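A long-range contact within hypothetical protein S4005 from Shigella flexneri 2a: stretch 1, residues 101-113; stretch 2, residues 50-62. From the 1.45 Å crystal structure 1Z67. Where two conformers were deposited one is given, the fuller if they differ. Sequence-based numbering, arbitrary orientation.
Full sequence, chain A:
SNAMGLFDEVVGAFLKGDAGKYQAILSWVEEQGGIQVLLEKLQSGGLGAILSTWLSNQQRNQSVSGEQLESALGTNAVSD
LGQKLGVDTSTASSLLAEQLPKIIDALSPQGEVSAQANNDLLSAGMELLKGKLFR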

ATOM      1  N   PRO A 101       1.089   5.873  -0.741  1.00 12.90           N
ATOM      2  CA  PRO A 101       0.851   7.045  -1.577  1.00 12.08           C
ATOM      3  C   PRO A 101       1.468   6.882  -2.960  1.00 11.40           C
ATOM      4  O   PRO A 101       0.849   7.295  -3.956  1.00 12.42           O
ATOM      5  CB  PRO A 101       1.513   8.196  -0.802  1.00 13.05           C
ATOM      6  CG  PRO A 101       1.556   7.702   0.606  1.00 13.77           C
ATOM      7  CD  PRO A 101       1.829   6.218   0.501  1.00 13.53           C
ATOM      8  N   LYS A 102       2.639   6.254  -3.039  1.00 11.83           N
ATOM      9  CA  LYS A 102       3.301   6.045  -4.345  1.00 12.30           C
ATOM     10  C   LYS A 102       2.536   5.043  -5.193  1.00 11.32           C
ATOM     11  O   LYS A 102       2.376   5.217  -6.416  1.00 12.23           O
ATOM     12  CB  LYS A 102       4.713   5.512  -4.127  1.00 13.87           C
ATOM     13  CG  LYS A 102       5.578   6.476  -3.339  1.00 16.97           C
ATOM     14  CD  LYS A 102       6.983   5.933  -3.147  1.00 21.56           C
ATOM     15  CE  LYS A 102       7.926   7.048  -2.799  1.00 29.61           C
ATOM     16  NZ  LYS A 102       8.001   7.185  -1.344  1.00 34.27           N
ATOM     17  N   ILE A 103       1.984   4.032  -4.533  1.00 11.20           N
ATOM     18  CA  ILE A 103       1.178   3.035  -5.237  1.00 11.08           C
ATOM     19  C   ILE A 103      -0.092   3.651  -5.803  1.00 10.28           C
ATOM     20  O   ILE A 103      -0.440   3.461  -6.990  1.00 11.62           O
ATOM     21  CB  ILE A 103       0.876   1.824  -4.327  1.00 11.72           C
ATOM     22  CG1 ILE A 103       2.172   1.006  -4.105  1.00 11.28           C
ATOM     23  CG2 ILE A 103      -0.199   0.928  -4.958  1.00 12.67           C
ATOM     24  CD1 ILE A 103       2.081   0.048  -2.897  1.00 12.74           C
ATOM     25  N   ILE A 104      -0.792   4.419  -4.970  1.00 11.37           N
ATOM     26  CA  ILE A 104      -2.062   5.031  -5.398  1.00 11.81           C
ATOM     27  C   ILE A 104      -1.796   6.045  -6.490  1.00 12.36           C
ATOM     28  O   ILE A 104      -2.513   6.044  -7.491  1.00 13.69           O
ATOM     29  CB  ILE A 104      -2.832   5.588  -4.204  1.00 13.22           C
ATOM     30  CG1 ILE A 104      -3.285   4.375  -3.380  1.00 13.55           C
ATOM     31  CG2 ILE A 104      -3.995   6.519  -4.696  1.00 11.67           C
ATOM     32  CD1 ILE A 104      -3.885   4.734  -2.058  1.00 15.52           C
ATOM     33  N   ASP A 105      -0.740   6.845  -6.341  1.00 12.35           N
ATOM     34  CA  ASP A 105      -0.363   7.815  -7.379  1.00 13.49           C
ATOM     35  C   ASP A 105      -0.082   7.095  -8.722  1.00 12.76           C
ATOM     36  O   ASP A 105      -0.598   7.453  -9.777  1.00 14.00           O
ATOM     37  CB  ASP A 105       0.833   8.653  -6.959  0.50 12.85           C
ATOM     38  CG  ASP A 105       1.446   9.442  -8.128  0.50 14.66           C
ATOM     39  OD1 ASP A 105       0.775  10.338  -8.675  0.50 15.79           O
ATOM     40  OD2 ASP A 105       2.606   9.162  -8.498  0.50 17.91           O
ATOM     41  N   ALA A 106       0.712   6.033  -8.664  1.00 12.54           N
ATOM     42  CA  ALA A 106       1.065   5.240  -9.859  1.00 11.97           C
ATOM     43  C   ALA A 106      -0.164   4.612 -10.544  1.00 13.01           C
ATOM     44  O   ALA A 106      -0.205   4.480 -11.794  1.00 14.17           O
ATOM     45  CB  ALA A 106       2.073   4.173  -9.481  1.00 12.75           C
ATOM     46  N   LEU A 107      -1.167   4.249  -9.741  1.00 12.48           N
ATOM     47  CA  LEU A 107      -2.419   3.654 -10.255  1.00 13.87           C
ATOM     48  C   LEU A 107      -3.416   4.651 -10.842  1.00 14.72           C
ATOM     49  O   LEU A 107      -4.456   4.240 -11.355  1.00 16.44           O
ATOM     50  CB  LEU A 107      -3.118   2.801  -9.180  1.00 13.21           C
ATOM     51  CG  LEU A 107      -2.390   1.509  -8.760  1.00 15.15           C
ATOM     52  CD1 LEU A 107      -3.065   0.943  -7.501  1.00 16.99           C
ATOM     53  CD2 LEU A 107      -2.328   0.476  -9.894  1.00 17.71           C
ATOM     54  N   SER A 108      -3.098   5.931 -10.769  1.00 14.16           N
ATOM     55  CA  SER A 108      -4.078   6.962 -11.166  1.00 13.29           C
ATOM     56  C   SER A 108      -3.494   8.047 -12.074  1.00 14.94           C
ATOM     57  O   SER A 108      -3.663   9.250 -11.812  1.00 15.56           O
ATOM     58  CB  SER A 108      -4.708   7.590  -9.904  1.00 13.58           C
ATOM     59  OG  SER A 108      -3.688   8.100  -9.012  1.00 12.44           O
ATOM     60  N   PRO A 109      -2.876   7.631 -13.207  1.00 15.54           N
ATOM     61  CA  PRO A 109      -2.318   8.640 -14.096  1.00 17.08           C
ATOM     62  C   PRO A 109      -3.420   9.525 -14.700  1.00 18.05           C
ATOM     63  O   PRO A 109      -3.149  10.658 -15.077  1.00 19.38           O
ATOM     64  CB  PRO A 109      -1.635   7.808 -15.203  1.00 17.14           C
ATOM     65  CG  PRO A 109      -2.410   6.523 -15.218  1.00 16.41           C
ATOM     66  CD  PRO A 109      -2.676   6.263 -13.736  1.00 15.63           C
ATOM     67  N   GLN A 110      -4.646   9.001 -14.795  1.00 19.19           N
ATOM     68  CA  GLN A 110      -5.772   9.794 -15.313  1.00 20.73           C
ATOM     69  C   GLN A 110      -6.524  10.554 -14.202  1.00 20.58           C
ATOM     70  O   GLN A 110      -7.545  11.202 -14.476  1.00 21.85           O
ATOM     71  CB  GLN A 110      -6.700   8.923 -16.197  1.00 21.88           C
ATOM     72  CG  GLN A 110      -7.539   7.858 -15.449  1.00 24.09           C
ATOM     73  CD  GLN A 110      -6.812   6.542 -15.138  1.00 27.86           C
ATOM     74  OE1 GLN A 110      -5.582   6.492 -14.972  1.00 28.60           O
ATOM     75  NE2 GLN A 110      -7.592   5.466 -15.028  1.00 28.62           N
ATOM     76  N   GLY A 111      -6.017  10.471 -12.965  1.00 19.91           N
ATOM     77  CA  GLY A 111      -6.581  11.168 -11.807  1.00 20.06           C
ATOM     78  C   GLY A 111      -7.567  10.365 -10.953  1.00 19.30           C
ATOM     79  O   GLY A 111      -8.162  10.901 -10.007  1.00 19.86           O
ATOM     80  N   GLU A 112      -7.793   9.106 -11.322  1.00 18.34           N
ATOM     81  CA  GLU A 112      -8.575   8.174 -10.511  1.00 18.44           C
ATOM     82  C   GLU A 112      -7.933   6.816 -10.715  1.00 18.64           C
ATOM     83  O   GLU A 112      -7.190   6.595 -11.685  1.00 17.87           O
ATOM     84  CB  GLU A 112     -10.080   8.153 -10.874  1.00 20.63           C
ATOM     85  CG  GLU A 112     -10.321   7.798 -12.319  1.00 23.05           C
ATOM     86  CD  GLU A 112     -11.783   7.545 -12.680  1.00 24.26           C
ATOM     87  OE1 GLU A 112     -12.690   7.822 -11.855  1.00 21.96           O
ATOM     88  OE2 GLU A 112     -12.004   7.037 -13.813  1.00 27.07           O
ATOM     89  N   VAL A 113      -8.237   5.917  -9.795  1.00 19.09           N
ATOM     90  CA  VAL A 113      -7.669   4.561  -9.906  1.00 19.92           C
ATOM     91  C   VAL A 113      -8.305   3.770 -11.053  1.00 22.50           C
ATOM     92  O   VAL A 113      -9.499   3.674 -11.123  1.00 24.70           O
ATOM     93  CB  VAL A 113      -7.611   3.858  -8.531  1.00 19.63           C
ATOM     94  CG1 VAL A 113      -7.279   2.355  -8.660  1.00 19.29           C
ATOM     95  CG2 VAL A 113      -6.529   4.563  -7.712  1.00 19.99           C
TER
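Stretch 2 50-62: ILSTWLSNQQRNQ

Stretch 2 enters as the last turns of a helix, residues 50-55, that begins earlier in the chain. S56 is the first residue to leave helical phi/psi, and the chain then runs on as loop to Q62. Stretch 1 has a similar plan. Its helix, 101-106, also begins earlier and is kinked at P101, whose N cannot bond to the turn before. A type I beta turn from S108 to G111 follows.

The N-to-C directions of the two helices differ by 51°, and their axes approach to 8.5 Å. The backbones come close at two places: the CA atoms of D105 and W54 are 4.9 Å apart, as are those of G111 and S56. Both places carry a CA-H...O contact. CA of D105 lies 3.3 Å from O of W54, and CA of G111 lies 3.2 Å from O of L55. G111 has phi/psi of 95/2, where a CB would be jammed against the carbonyl O of the residue before.

The apolar part of the contact centres on W54 and L55. P101 covers one face of the W54 ring. CB of P101 sits 3.7 Å from the centroid of the five-membered ring of W54, a CH-pi contact, and CG of P101 is 3.6 Å from CZ2 of W54. I104 meets the same ring at its edge, with CD1 of I104 3.7 Å from CE3 of W54. The indole is also held from within its own stretch: NE1 of W54 donates to O of Q62 at 2.9 Å. CG2 of I104 reaches CD2 of L55 at 3.6 Å and CD1 of L51 at 3.8 Å. CG2 of V113 packs on CD2 of L55 at 3.7 Å.

One direct hydrogen bond joins the stretches. N57 points its CB toward stretch 1, and ND2 of N57 donates to O of P109 at 2.9 Å, with a nearly straight angle of 166°. This ties the loop after the helix to the beta turn.

Two waters bridge the stretches. Water 1 lies 2.9 Å from each of O of S56, OD1 of D105 and OG of S108. OG of S108 itself donates to O of I104 at 2.8 Å, within stretch 1. Water 2 donates to OD2 of D105 at 2.9 Å and accepts a weak hydrogen bond from ND2 of N61 at 3.0 Å. N61 also lies directly against the helix, with OD1 of N61 3.7 Å from CB of D105. The contact buries 608 Å², both sides summed.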

ATOM      1  N   ILE A  50      -6.177  14.148   1.926  1.00 16.74           N
ATOM      2  CA  ILE A  50      -4.839  13.597   1.685  1.00 17.46           C
ATOM      3  C   ILE A  50      -4.874  12.602   0.506  1.00 16.91           C
ATOM      4  O   ILE A  50      -4.042  12.718  -0.417  1.00 17.79           O
ATOM      5  CB  ILE A  50      -4.251  12.940   2.945  1.00 17.39           C
ATOM      6  CG1 ILE A  50      -3.860  14.036   3.956  1.00 20.20           C
ATOM      7  CG2 ILE A  50      -2.990  12.090   2.559  1.00 17.93           C
ATOM      8  CD1 ILE A  50      -3.483  13.522   5.326  1.00 23.10           C
ATOM      9  N   LEU A  51      -5.833  11.674   0.500  1.00 16.55           N
ATOM     10  CA  LEU A  51      -5.951  10.779  -0.651  1.00 16.21           C
ATOM     11  C   LEU A  51      -6.100  11.549  -1.990  1.00 16.20           C
ATOM     12  O   LEU A  51      -5.536  11.151  -3.017  1.00 15.65           O
ATOM     13  CB  LEU A  51      -7.114   9.808  -0.457  1.00 15.73           C
ATOM     14  CG  LEU A  51      -7.499   8.971  -1.684  1.00 15.08           C
ATOM     15  CD1 LEU A  51      -6.354   8.089  -2.201  1.00 16.25           C
ATOM     16  CD2 LEU A  51      -8.720   8.122  -1.312  1.00 16.48           C
ATOM     17  N   SER A  52      -6.883  12.633  -1.996  1.00 16.30           N
ATOM     18  CA  SER A  52      -7.095  13.391  -3.247  1.00 17.26           C
ATOM     19  C   SER A  52      -5.777  13.919  -3.833  1.00 16.73           C
ATOM     20  O   SER A  52      -5.657  14.044  -5.053  1.00 18.13           O
ATOM     21  CB  SER A  52      -8.105  14.534  -3.048  1.00 17.91           C
ATOM     22  OG  SER A  52      -7.516  15.587  -2.307  1.00 19.98           O
ATOM     23  N   THR A  53      -4.787  14.179  -2.975  1.00 16.94           N
ATOM     24  CA  THR A  53      -3.505  14.686  -3.465  1.00 17.42           C
ATOM     25  C   THR A  53      -2.693  13.556  -4.150  1.00 17.48           C
ATOM     26  O   THR A  53      -1.910  13.798  -5.062  1.00 19.02           O
ATOM     27  CB  THR A  53      -2.642  15.320  -2.331  1.00 16.49           C
ATOM     28  OG1 THR A  53      -2.117  14.304  -1.454  1.00 18.23           O
ATOM     29  CG2 THR A  53      -3.450  16.352  -1.521  1.00 17.79           C
ATOM     30  N   TRP A  54      -2.889  12.318  -3.704  1.00 17.05           N
ATOM     31  CA  TRP A  54      -2.240  11.151  -4.346  1.00 16.96           C
ATOM     32  C   TRP A  54      -2.881  10.829  -5.677  1.00 17.01           C
ATOM     33  O   TRP A  54      -2.173  10.508  -6.655  1.00 18.14           O
ATOM     34  CB  TRP A  54      -2.368   9.933  -3.466  1.00 16.52           C
ATOM     35  CG  TRP A  54      -1.896  10.118  -2.035  1.00 16.04           C
ATOM     36  CD1 TRP A  54      -1.142  11.147  -1.537  1.00 16.72           C
ATOM     37  CD2 TRP A  54      -2.146   9.235  -0.936  1.00 15.06           C
ATOM     38  NE1 TRP A  54      -0.931  10.977  -0.202  1.00 17.58           N
ATOM     39  CE2 TRP A  54      -1.538   9.813   0.205  1.00 15.38           C
ATOM     40  CE3 TRP A  54      -2.851   8.018  -0.803  1.00 14.09           C
ATOM     41  CZ2 TRP A  54      -1.595   9.193   1.477  1.00 16.49           C
ATOM     42  CZ3 TRP A  54      -2.908   7.398   0.435  1.00 15.02           C
ATOM     43  CH2 TRP A  54      -2.308   7.997   1.570  1.00 16.42           C
ATOM     44  N   LEU A  55      -4.208  10.963  -5.744  1.00 17.07           N
ATOM     45  CA  LEU A  55      -4.945  10.674  -6.984  1.00 18.04           C
ATOM     46  C   LEU A  55      -4.669  11.712  -8.095  1.00 19.23           C
ATOM     47  O   LEU A  55      -4.694  11.393  -9.290  1.00 19.73           O
ATOM     48  CB  LEU A  55      -6.455  10.618  -6.680  1.00 17.03           C
ATOM     49  CG  LEU A  55      -6.846   9.418  -5.804  1.00 16.15           C
ATOM     50  CD1 LEU A  55      -8.326   9.560  -5.428  1.00 17.06           C
ATOM     51  CD2 LEU A  55      -6.610   8.082  -6.549  1.00 16.34           C
ATOM     52  N   SER A  56      -4.450  12.947  -7.686  1.00 20.41           N
ATOM     53  CA  SER A  56      -4.245  14.051  -8.639  1.00 21.03           C
ATOM     54  C   SER A  56      -3.039  13.741  -9.537  1.00 22.73           C
ATOM     55  O   SER A  56      -2.025  13.171  -9.061  1.00 23.57           O
ATOM     56  CB  SER A  56      -3.973  15.326  -7.855  0.50 20.42           C
ATOM     57  OG  SER A  56      -3.661  16.378  -8.744  0.50 15.44           O
ATOM     58  N   ASN A  57      -3.141  14.088 -10.828  1.00 24.49           N
ATOM     59  CA  ASN A  57      -1.992  13.979 -11.745  1.00 26.46           C
ATOM     60  C   ASN A  57      -1.219  15.284 -11.895  1.00 27.66           C
ATOM     61  O   ASN A  57      -0.292  15.376 -12.707  1.00 27.67           O
ATOM     62  CB  ASN A  57      -2.369  13.350 -13.115  1.00 26.39           C
ATOM     63  CG  ASN A  57      -3.502  14.085 -13.853  1.00 27.20           C
ATOM     64  OD1 ASN A  57      -3.732  15.292 -13.676  1.00 27.79           O
ATOM     65  ND2 ASN A  57      -4.215  13.336 -14.708  1.00 26.41           N
ATOM     66  N   GLN A  58      -1.596  16.293 -11.105  1.00 29.29           N
ATOM     67  CA  GLN A  58      -0.876  17.575 -11.096  1.00 30.98           C
ATOM     68  C   GLN A  58      -0.182  17.843  -9.764  1.00 30.81           C
ATOM     69  O   GLN A  58       0.858  18.479  -9.746  1.00 31.06           O
ATOM     70  CB  GLN A  58      -1.868  18.712 -11.390  0.60 31.32           C
ATOM     71  CG  GLN A  58      -1.253  20.015 -11.922  0.60 33.40           C
ATOM     72  CD  GLN A  58      -2.296  21.103 -12.183  0.60 35.33           C
ATOM     73  OE1 GLN A  58      -1.954  22.235 -12.525  0.60 35.78           O
ATOM     74  NE2 GLN A  58      -3.572  20.759 -12.025  0.60 36.65           N
ATOM     75  N   GLN A  59      -0.764  17.366  -8.667  1.00 29.95           N
ATOM     76  CA  GLN A  59      -0.303  17.687  -7.306  1.00 29.73           C
ATOM     77  C   GLN A  59       0.747  16.699  -6.790  1.00 29.48           C
ATOM     78  O   GLN A  59       0.769  15.538  -7.199  1.00 28.72           O
ATOM     79  CB  GLN A  59      -1.483  17.731  -6.336  0.50 30.17           C
ATOM     80  CG  GLN A  59      -2.484  18.841  -6.627  0.50 30.13           C
ATOM     81  CD  GLN A  59      -3.901  18.492  -6.206  0.50 30.52           C
ATOM     82  OE1 GLN A  59      -4.858  18.805  -6.915  0.50 31.23           O
ATOM     83  NE2 GLN A  59      -4.044  17.843  -5.056  0.50 30.24           N
ATOM     84  N   ARG A  60       1.608  17.176  -5.892  1.00 28.79           N
ATOM     85  CA  ARG A  60       2.534  16.319  -5.159  1.00 28.25           C
ATOM     86  C   ARG A  60       1.781  15.569  -4.060  1.00 27.34           C
ATOM     87  O   ARG A  60       0.822  16.097  -3.483  1.00 26.76           O
ATOM     88  CB  ARG A  60       3.685  17.142  -4.550  1.00 29.03           C
ATOM     89  CG  ARG A  60       4.834  17.435  -5.515  1.00 31.34           C
ATOM     90  CD  ARG A  60       6.011  18.154  -4.823  1.00 35.83           C
ATOM     91  NE  ARG A  60       6.926  17.191  -4.204  1.00 38.72           N
ATOM     92  CZ  ARG A  60       8.120  16.838  -4.687  1.00 38.80           C
ATOM     93  NH1 ARG A  60       8.599  17.405  -5.797  1.00 39.55           N
ATOM     94  NH2 ARG A  60       8.854  15.933  -4.037  1.00 38.86           N
ATOM     95  N   ASN A  61       2.208  14.343  -3.784  1.00 25.69           N
ATOM     96  CA  ASN A  61       1.580  13.542  -2.727  1.00 24.83           C
ATOM     97  C   ASN A  61       1.761  14.178  -1.364  1.00 24.87           C
ATOM     98  O   ASN A  61       2.905  14.387  -0.945  1.00 25.42           O
ATOM     99  CB  ASN A  61       2.194  12.141  -2.636  1.00 24.35           C
ATOM    100  CG  ASN A  61       1.967  11.294  -3.860  1.00 22.24           C
ATOM    101  OD1 ASN A  61       1.083  11.551  -4.682  1.00 20.83           O
ATOM    102  ND2 ASN A  61       2.788  10.259  -3.993  1.00 24.93           N
ATOM    103  N   GLN A  62       0.654  14.469  -0.666  1.00 24.52           N
ATOM    104  CA  GLN A  62       0.701  14.867   0.750  1.00 24.56           C
ATOM    105  C   GLN A  62       1.156  13.719   1.666  1.00 24.27           C
ATOM    106  O   GLN A  62       0.747  12.574   1.498  1.00 23.50           O
ATOM    107  CB  GLN A  62      -0.640  15.424   1.223  1.00 24.98           C
ATOM    108  CG  GLN A  62      -0.576  16.063   2.632  1.00 27.28           C
ATOM    109  CD  GLN A  62      -1.800  16.932   2.975  1.00 30.26           C
ATOM    110  OE1 GLN A  62      -2.535  17.375   2.088  1.00 33.89           O
ATOM    111  NE2 GLN A  62      -2.013  17.175   4.263  1.00 30.18           N
TER
HETATM  112  O   HOH W   1      -1.955  10.356  -9.627  1.00 21.20           O
HETATM  113  O   HOH W   2       4.358   8.917  -6.176  1.00 25.98           O